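Local atomic coordinates of hypothetical protein, IPT/TIG domain protein (Bacteroides ovatus, PDB entry 4HW6), a protein that is of unknown function but, combining an IPT/TIG domain with a six-bladed beta-propeller, probably helps to bind nutrients such as carbohydrates. Residues N108-F114 against V426-E432; D363-V367 against T378-R382; H249-S254 against E264-M269. Where two conformers were deposited one is given. Residue numbers count along the deposited sequence, not the author numbering.

Contact 1: residues N108-F114 against V426-E432; sequences NYVVTTF and VRKIAPE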
loop_
_atom_site.group_PDB
_atom_site.type_symbol
_atom_site.label_atom_id
_atom_site.label_comp_id
_atom_site.label_asym_id
_atom_site.label_seq_id
_atom_site.Cartn_x
_atom_site.Cartn_y
_atom_site.Cartn_z
ATOM N N ASN A 108 9.543 -13.684 3.209
ATOM C CA ASN A 108 9.942 -12.293 3.315
ATOM C C ASN A 108 9.076 -11.428 2.420
ATOM O O ASN A 108 8.498 -11.903 1.431
ATOM C CB ASN A 108 11.396 -12.144 2.898
ATOM C CG ASN A 108 12.341 -12.865 3.836
ATOM O OD1 ASN A 108 13.345 -13.426 3.403
ATOM N ND2 ASN A 108 12.013 -12.864 5.131
ATOM N N TYR A 109 8.993 -10.160 2.778
ATOM C CA TYR A 109 8.355 -9.174 1.940
ATOM C C TYR A 109 9.415 -8.669 1.011
ATOM O O TYR A 109 10.569 -8.506 1.398
ATOM C CB TYR A 109 7.777 -8.064 2.784
ATOM C CG TYR A 109 6.527 -8.490 3.493
ATOM C CD1 TYR A 109 6.598 -9.281 4.634
ATOM C CD2 TYR A 109 5.274 -8.134 3.015
ATOM C CE1 TYR A 109 5.456 -9.688 5.289
ATOM C CE2 TYR A 109 4.122 -8.542 3.672
ATOM C CZ TYR A 109 4.228 -9.319 4.803
ATOM O OH TYR A 109 3.106 -9.730 5.470
ATOM N N VAL A 110 9.029 -8.411 -0.229
ATOM C CA VAL A 110 9.953 -7.954 -1.222
ATOM C C VAL A 110 9.323 -6.799 -1.983
ATOM O O VAL A 110 8.091 -6.669 -2.036
ATOM C CB VAL A 110 10.346 -9.078 -2.207
ATOM C CG1 VAL A 110 11.153 -10.156 -1.496
ATOM C CG2 VAL A 110 9.096 -9.651 -2.891
ATOM N N VAL A 111 10.178 -5.948 -2.533
ATOM C CA VAL A 111 9.746 -4.923 -3.455
ATOM C C VAL A 111 9.786 -5.523 -4.860
ATOM O O VAL A 111 10.770 -6.187 -5.239
ATOM C CB VAL A 111 10.613 -3.655 -3.403
ATOM C CG1 VAL A 111 10.021 -2.617 -4.359
ATOM C CG2 VAL A 111 10.737 -3.081 -1.983
ATOM N N THR A 112 8.709 -5.322 -5.626
ATOM C CA THR A 112 8.655 -5.720 -7.023
ATOM C C THR A 112 8.180 -4.512 -7.869
ATOM O O THR A 112 7.799 -3.475 -7.318
ATOM C CB THR A 112 7.721 -6.916 -7.276
ATOM O OG1 THR A 112 6.424 -6.668 -6.716
ATOM C CG2 THR A 112 8.304 -8.186 -6.703
ATOM N N THR A 113 8.214 -4.653 -9.189
ATOM C CA THR A 113 7.691 -3.617 -10.081
ATOM C C THR A 113 6.337 -4.051 -10.634
ATOM O O THR A 113 6.235 -5.103 -11.245
ATOM C CB THR A 113 8.693 -3.301 -11.209
ATOM O OG1 THR A 113 9.924 -2.858 -10.602
ATOM C CG2 THR A 113 8.135 -2.221 -12.148
ATOM N N PHE A 114 5.312 -3.234 -10.385
ATOM C CA PHE A 114 3.936 -3.523 -10.750
ATOM C C PHE A 114 3.547 -2.910 -12.106
ATOM O O PHE A 114 3.047 -3.616 -12.989
ATOM C CB PHE A 114 3.016 -3.030 -9.627
ATOM C CG PHE A 114 1.541 -3.184 -9.905
ATOM C CD1 PHE A 114 1.028 -4.365 -10.405
ATOM C CD2 PHE A 114 0.672 -2.142 -9.630
ATOM C CE1 PHE A 114 -0.335 -4.491 -10.671
ATOM C CE2 PHE A 114 -0.683 -2.268 -9.878
ATOM C CZ PHE A 114 -1.177 -3.433 -10.402
ATOM N N VAL A 426 5.193 2.320 -10.699
ATOM C CA VAL A 426 4.529 1.865 -9.481
ATOM C C VAL A 426 5.212 0.584 -9.009
ATOM O O VAL A 426 5.247 -0.431 -9.720
ATOM C CB VAL A 426 3.025 1.593 -9.691
ATOM C CG1 VAL A 426 2.387 1.155 -8.381
ATOM C CG2 VAL A 426 2.319 2.823 -10.242
ATOM N N ARG A 427 5.749 0.636 -7.803
ATOM C CA ARG A 427 6.392 -0.500 -7.170
ATOM C C ARG A 427 5.361 -1.161 -6.241
ATOM O O ARG A 427 4.376 -0.533 -5.829
ATOM C CB ARG A 427 7.610 -0.059 -6.366
ATOM C CG ARG A 427 8.620 0.816 -7.102
ATOM C CD ARG A 427 9.417 0.066 -8.145
ATOM N NE ARG A 427 10.431 -0.833 -7.594
ATOM C CZ ARG A 427 11.567 -0.469 -6.994
ATOM N NH1 ARG A 427 11.929 0.782 -6.881
ATOM N NH2 ARG A 427 12.386 -1.394 -6.547
ATOM N N LYS A 428 5.567 -2.438 -5.968
ATOM C CA LYS A 428 4.711 -3.190 -5.051
ATOM C C LYS A 428 5.536 -3.740 -3.894
ATOM O O LYS A 428 6.667 -4.185 -4.086
ATOM C CB LYS A 428 4.023 -4.304 -5.811
ATOM C CG LYS A 428 3.110 -5.221 -5.007
ATOM C CD LYS A 428 2.430 -6.165 -6.005
ATOM C CE LYS A 428 1.812 -7.377 -5.374
ATOM N NZ LYS A 428 1.233 -8.246 -6.457
ATOM N N ILE A 429 4.978 -3.676 -2.685
ATOM C CA ILE A 429 5.580 -4.360 -1.531
ATOM C C ILE A 429 4.588 -5.423 -1.075
ATOM O O ILE A 429 3.456 -5.106 -0.716
ATOM C CB ILE A 429 5.923 -3.405 -0.359
ATOM C CG1 ILE A 429 6.851 -2.267 -0.814
ATOM C CG2 ILE A 429 6.560 -4.209 0.783
ATOM C CD1 ILE A 429 7.174 -1.251 0.274
ATOM N N ALA A 430 5.008 -6.680 -1.096
ATOM C CA ALA A 430 4.139 -7.807 -0.796
ATOM C C ALA A 430 5.020 -9.005 -0.471
ATOM O O ALA A 430 6.241 -8.968 -0.700
ATOM C CB ALA A 430 3.255 -8.155 -2.014
ATOM N N PRO A 431 4.405 -10.080 0.039
ATOM C CA PRO A 431 5.127 -11.337 0.211
ATOM C C PRO A 431 5.738 -11.826 -1.087
ATOM O O PRO A 431 5.117 -11.716 -2.151
ATOM C CB PRO A 431 4.039 -12.313 0.655
ATOM C CG PRO A 431 2.974 -11.484 1.247
ATOM C CD PRO A 431 3.024 -10.151 0.548
ATOM N N GLU A 432 6.956 -12.347 -1.004
ATOM C CA GLU A 432 7.658 -12.962 -2.122
ATOM C C GLU A 432 6.847 -14.141 -2.644
ATOM O O GLU A 432 6.328 -14.885 -1.836
ATOM C CB GLU A 432 9.012 -13.494 -1.627
ATOM C CG GLU A 432 8.899 -14.506 -0.482
ATOM C CD GLU A 432 10.236 -14.891 0.104
ATOM O OE1 GLU A 432 11.230 -14.876 -0.625
ATOM O OE2 GLU A 432 10.283 -15.223 1.302
#
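The ring of Y109 overlaps the pyrrolidine of P431, with Y109 CE2 3.7 Å from P431 CD. These two form a non-hydrogen-bonded antiparallel pair, so the pairing asks no N-H of P431 and proline is tolerated. Ladder bonds follow: V110 N to A430 O (2.9 Å) and A430 N to V110 O (3.2 Å), then T112 N to K428 O and K428 N to T112 O (both 2.8 Å), and finally F114 N to V426 O (2.9 Å). Beyond P431, E432 closes a ring with N108: E432 N donates to N108 O (2.9 Å), and N108 N to E432 OE2 (2.6 Å). The other carboxylate oxygen of E432 pairs with R31 in the IPT/TIG region.

V111 and I429 share a buried face, where V111 CG2 meets I429 CG1 at 4.1 Å. On that face V111 CG1 also lies over the R427 guanidinium, 3.4 Å from NH2; the charge can be buried because D420 and D392 balance it. F114 instead turns its ring edge to V426, CD2 to CG1 3.9 Å.

This is the "velcro" closure of a propeller: the first strand of the propeller part, 109-115, completes the last blade. Strand 425-431 runs between it and strand 415-420, whose Y417 stacks on F114; strand 393-394 borders 109-115, and I429 packs against strand 375-380 of the preceding blade.

Contact 2: residues D363-V367 against T378-R382; sequences DSHTV and TYAGR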
loop_
_atom_site.group_PDB
_atom_site.type_symbol
_atom_site.label_atom_id
_atom_site.label_comp_id
_atom_site.label_asym_id
_atom_site.label_seq_id
_atom_site.Cartn_x
_atom_site.Cartn_y
_atom_site.Cartn_z
ATOM N N ASP A 363 13.101 12.000 0.050
ATOM C CA ASP A 363 14.508 12.360 -0.116
ATOM C C ASP A 363 15.506 11.510 0.648
ATOM O O ASP A 363 16.696 11.600 0.383
ATOM C CB ASP A 363 14.695 13.863 0.126
ATOM C CG ASP A 363 13.894 14.700 -0.865
ATOM O OD1 ASP A 363 13.967 14.448 -2.068
ATOM O OD2 ASP A 363 13.137 15.580 -0.444
ATOM N N SER A 364 15.023 10.626 1.532
ATOM C CA SER A 364 15.836 9.528 2.035
ATOM C C SER A 364 15.635 8.250 1.220
ATOM O O SER A 364 16.338 7.258 1.445
ATOM C CB SER A 364 15.556 9.238 3.511
ATOM O OG SER A 364 14.277 8.670 3.671
ATOM N N HIS A 365 14.683 8.298 0.279
ATOM C CA HIS A 365 14.365 7.206 -0.655
ATOM C C HIS A 365 13.867 5.951 0.056
ATOM O O HIS A 365 14.205 4.810 -0.324
ATOM C CB HIS A 365 15.542 6.910 -1.579
ATOM C CG HIS A 365 16.099 8.140 -2.229
ATOM N ND1 HIS A 365 15.546 8.690 -3.369
ATOM C CD2 HIS A 365 17.169 8.909 -1.914
ATOM C CE1 HIS A 365 16.244 9.756 -3.714
ATOM N NE2 HIS A 365 17.210 9.937 -2.827
ATOM N N THR A 366 13.012 6.156 1.057
ATOM C CA THR A 366 12.494 5.063 1.853
ATOM C C THR A 366 10.982 5.121 2.037
ATOM O O THR A 366 10.328 6.173 1.871
ATOM C CB THR A 366 13.157 5.035 3.251
ATOM O OG1 THR A 366 12.958 6.303 3.901
ATOM C CG2 THR A 366 14.650 4.748 3.145
ATOM N N VAL A 367 10.435 3.972 2.389
ATOM C CA VAL A 367 9.133 3.871 3.004
ATOM C C VAL A 367 9.398 3.662 4.500
ATOM O O VAL A 367 10.197 2.792 4.883
ATOM C CB VAL A 367 8.306 2.707 2.424
ATOM C CG1 VAL A 367 6.955 2.602 3.141
ATOM C CG2 VAL A 367 8.091 2.892 0.902
ATOM N N THR A 378 12.452 2.422 9.504
ATOM C CA THR A 378 12.481 2.326 8.049
ATOM C C THR A 378 11.979 0.944 7.595
ATOM O O THR A 378 12.460 -0.072 8.058
ATOM C CB THR A 378 13.880 2.668 7.521
ATOM O OG1 THR A 378 14.155 4.042 7.871
ATOM C CG2 THR A 378 13.944 2.497 5.973
ATOM N N TYR A 379 10.954 0.926 6.756
ATOM C CA TYR A 379 10.367 -0.322 6.284
ATOM C C TYR A 379 11.041 -0.866 5.022
ATOM O O TYR A 379 11.281 -2.089 4.936
ATOM C CB TYR A 379 8.886 -0.094 6.030
ATOM C CG TYR A 379 8.054 -1.265 5.559
ATOM C CD1 TYR A 379 7.912 -2.444 6.327
ATOM C CD2 TYR A 379 7.351 -1.181 4.373
ATOM C CE1 TYR A 379 7.096 -3.488 5.894
ATOM C CE2 TYR A 379 6.543 -2.216 3.935
ATOM C CZ TYR A 379 6.425 -3.362 4.678
ATOM O OH TYR A 379 5.610 -4.364 4.201
ATOM N N ALA A 380 11.358 0.016 4.068
ATOM C CA ALA A 380 11.942 -0.402 2.793
ATOM C C ALA A 380 12.824 0.680 2.175
ATOM O O ALA A 380 12.529 1.876 2.309
ATOM C CB ALA A 380 10.820 -0.820 1.823
ATOM N N GLY A 381 13.873 0.246 1.477
ATOM C CA GLY A 381 14.761 1.143 0.731
ATOM C C GLY A 381 16.150 1.192 1.306
ATOM O O GLY A 381 16.410 0.607 2.364
ATOM N N ARG A 382 17.035 1.882 0.588
ATOM C CA ARG A 382 18.441 2.078 0.952
ATOM C C ARG A 382 19.201 0.735 1.074
ATOM O O ARG A 382 20.104 0.570 1.906
ATOM C CB ARG A 382 18.553 2.918 2.228
ATOM C CG ARG A 382 17.916 4.290 2.089
ATOM C CD ARG A 382 17.994 5.054 3.381
ATOM N NE ARG A 382 19.324 5.576 3.660
ATOM C CZ ARG A 382 19.748 6.791 3.297
ATOM N NH1 ARG A 382 18.977 7.577 2.558
ATOM N NH2 ARG A 382 20.971 7.199 3.635
HETATM O O HOH W 1 19.155 10.123 0.826
HETATM O O HOH W 2 16.160 3.459 -1.643
#
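Two beta bulges shape this end of the outer hairpin of a propeller blade, strands 366-370 and 375-380. H365 and T366 both face D361 in a G1 bulge, for which H365 adopts a positive phi of 63°; Y379 and A380 both face V367 in a classic bulge. In the latter, V367 O accepts from Y379 N (2.8 Å) and A380 N (3.1 Å), while V367 N donates to A380 O (3.0 Å). V367 and A380 are small enough to sit side by side, CB to CB 4.4 Å, and V367 CG1 meets the edge of the Y379 ring at CD2, 4.0 Å away.

Glycine suits position 381: an ideal CB on G381 would lie 2.5 Å from H365 O, and at the G381 phi of 113° and psi of 173° it would also be jammed against the preceding carbonyl. R382 then folds back. Its NH1 donates to S364 O (2.9 Å), its CD rests 3.4 Å from T366 CG2, and its guanidinium makes a cation-pi contact with W324. Water 1 donates to D363 O (2.9 Å) and accepts from R382 NH1 (3.1 Å); water 2 likewise joins H365 O (2.7 Å) to R382 N (2.9 Å). Across the turn T366 OG1 donates to S364 OG (2.7 Å), which also bonds D361.

The chemistry is thus chiefly that of main-chain carbonyls. Those of D363, S364 and H365 are met by arginine and ordered water, and so keep hydrogen-bonding partners where the hairpin ladder does not supply them.

Contact 3: residues H249-S254 against E264-M269; sequences HAMISS and EEEVMM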
loop_
_atom_site.group_PDB
_atom_site.type_symbol
_atom_site.label_atom_id
_atom_site.label_comp_id
_atom_site.label_asym_id
_atom_site.label_seq_id
_atom_site.Cartn_x
_atom_site.Cartn_y
_atom_site.Cartn_z
ATOM N N HIS A 249 -1.124 31.239 3.837
ATOM C CA HIS A 249 -1.899 31.346 5.073
ATOM C C HIS A 249 -1.422 30.242 6.049
ATOM O O HIS A 249 -1.346 29.056 5.682
ATOM C CB HIS A 249 -3.385 31.234 4.711
ATOM C CG HIS A 249 -3.827 32.331 3.797
ATOM N ND1 HIS A 249 -4.113 33.593 4.261
ATOM C CD2 HIS A 249 -3.894 32.397 2.445
ATOM C CE1 HIS A 249 -4.412 34.376 3.230
ATOM N NE2 HIS A 249 -4.280 33.674 2.118
ATOM N N ALA A 250 -1.099 30.632 7.277
ATOM C CA ALA A 250 -0.627 29.653 8.290
ATOM C C ALA A 250 -1.808 29.118 9.100
ATOM O O ALA A 250 -2.049 29.565 10.230
ATOM C CB ALA A 250 0.392 30.301 9.227
HETATM N N MSE A 251 -2.490 28.134 8.534
HETATM C CA MSE A 251 -3.721 27.621 9.129
HETATM C C MSE A 251 -4.228 26.425 8.365
HETATM O O MSE A 251 -3.756 26.124 7.247
HETATM C CB MSE A 251 -4.807 28.725 9.137
HETATM C CG MSE A 251 -5.227 29.186 7.735
HETATM SE SE MSE A 251 -6.207 30.861 7.752
HETATM C CE MSE A 251 -4.913 32.012 8.623
ATOM N N ILE A 252 -5.163 25.707 8.996
ATOM C CA ILE A 252 -5.959 24.733 8.299
ATOM C C ILE A 252 -7.343 25.357 8.083
ATOM O O ILE A 252 -7.947 25.907 9.000
ATOM C CB ILE A 252 -6.099 23.434 9.101
ATOM C CG1 ILE A 252 -4.715 22.832 9.336
ATOM C CG2 ILE A 252 -7.034 22.438 8.394
ATOM C CD1 ILE A 252 -4.727 21.686 10.338
ATOM N N SER A 253 -7.826 25.215 6.852
ATOM C CA SER A 253 -9.130 25.673 6.445
ATOM C C SER A 253 -10.009 24.464 6.162
ATOM O O SER A 253 -9.502 23.330 6.021
ATOM C CB SER A 253 -9.016 26.530 5.165
ATOM O OG SER A 253 -8.138 27.657 5.342
ATOM N N SER A 254 -11.306 24.689 5.997
ATOM C CA SER A 254 -12.186 23.628 5.511
ATOM C C SER A 254 -13.310 24.129 4.634
ATOM O O SER A 254 -13.735 25.291 4.721
ATOM C CB SER A 254 -12.829 22.846 6.666
ATOM O OG SER A 254 -13.774 23.639 7.356
ATOM N N GLU A 264 -12.413 29.527 7.195
ATOM C CA GLU A 264 -11.069 29.893 6.786
ATOM C C GLU A 264 -10.021 29.422 7.790
ATOM O O GLU A 264 -8.971 28.934 7.400
ATOM C CB GLU A 264 -10.957 31.407 6.573
ATOM C CG GLU A 264 -9.618 31.789 5.991
ATOM C CD GLU A 264 -9.518 33.223 5.513
ATOM O OE1 GLU A 264 -10.457 34.012 5.760
ATOM O OE2 GLU A 264 -8.460 33.561 4.916
ATOM N N GLU A 265 -10.285 29.609 9.081
ATOM C CA GLU A 265 -9.321 29.268 10.108
ATOM C C GLU A 265 -9.903 28.231 11.067
ATOM O O GLU A 265 -10.429 28.587 12.131
ATOM C CB GLU A 265 -8.931 30.544 10.855
ATOM C CG GLU A 265 -7.704 30.383 11.740
ATOM C CD GLU A 265 -7.375 31.664 12.478
ATOM O OE1 GLU A 265 -7.117 32.687 11.813
ATOM O OE2 GLU A 265 -7.368 31.646 13.718
ATOM N N GLU A 266 -9.829 26.950 10.697
ATOM C CA GLU A 266 -10.165 25.867 11.646
ATOM C C GLU A 266 -9.188 25.943 12.814
ATOM O O GLU A 266 -9.595 25.844 13.964
ATOM C CB GLU A 266 -10.114 24.486 10.992
ATOM C CG GLU A 266 -11.244 24.219 9.992
ATOM C CD GLU A 266 -12.540 23.789 10.648
ATOM O OE1 GLU A 266 -12.581 23.676 11.899
ATOM O OE2 GLU A 266 -13.538 23.546 9.913
ATOM N N VAL A 267 -7.902 26.122 12.509
ATOM C CA VAL A 267 -6.881 26.353 13.536
ATOM C C VAL A 267 -5.667 26.997 12.909
ATOM O O VAL A 267 -5.394 26.777 11.733
ATOM C CB VAL A 267 -6.497 25.015 14.242
ATOM C CG1 VAL A 267 -5.668 24.116 13.341
ATOM C CG2 VAL A 267 -5.804 25.277 15.583
HETATM N N MSE A 268 -4.934 27.797 13.680
HETATM C CA MSE A 268 -3.657 28.345 13.206
HETATM C C MSE A 268 -2.611 27.240 13.157
HETATM O O MSE A 268 -2.634 26.299 13.957
HETATM C CB MSE A 268 -3.137 29.454 14.128
HETATM C CG MSE A 268 -3.993 30.702 14.157
HETATM SE SE MSE A 268 -4.178 31.534 12.413
HETATM C CE MSE A 268 -2.332 31.828 11.837
HETATM N N MSE A 269 -1.678 27.377 12.224
HETATM C CA MSE A 269 -0.494 26.535 12.158
HETATM C C MSE A 269 0.732 27.403 12.389
HETATM O O MSE A 269 0.690 28.631 12.272
HETATM C CB MSE A 269 -0.397 25.815 10.804
HETATM C CG MSE A 269 -1.317 24.615 10.685
HETATM SE SE MSE A 269 -1.169 23.751 8.932
HETATM C CE MSE A 269 0.713 23.245 9.090
#
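Side-chain rotamers set the character of this strand pair in the third propeller blade. S253 takes the m rotamer, bringing OG to E264 O as a 2.6 Å hydrogen bond; S254 takes p, and its OG donates to E266 OE2, also at 2.6 Å. E266 can receive it because its CA-to-CB bond points toward the strand and its m,m rotamer folds OE2 back. I252, in mt, places CD1 4.0 Å from V267 CG1 and I252 CG1 3.7 Å from M269 SE; I252 and M269 pack on I289 of the next blade, V267 on L309. The selenomethionines M251 (ptp) and M268 (mmm) place M251 CE 3.9 Å from M268 SE.

The backbone bonds are M269 N to A250 O (3.0 Å), I252 N to V267 O (2.9 Å) and E266 N to I252 O (2.7 Å), E266 and V267 making a classic bulge opposite I252.

The two serine hydroxyls thus add side-chain bonds around the bulge, and K241 compensates the charge of E266 through a salt bridge.

In the fold
Leaving the IPT/TIG region, the chain enters the propeller along strand 109-115, whose partner arrives only at the C-terminal end; contact 1 therefore closes a loop of 311 residues that spans almost the whole propeller. Contacts 3 and 2 lie within that loop, one after the other: contact 3 closes a short loop of nine residues in the third blade, and contact 2 closes the outer hairpin of the fifth. Contacts 1 and 2 touch, since I429 and Y109 meet Y379, and I429 also meets A380 and V367, joining the fifth and sixth blades. Contact 3 stands apart, its centre about 38 Å from that of contact 1.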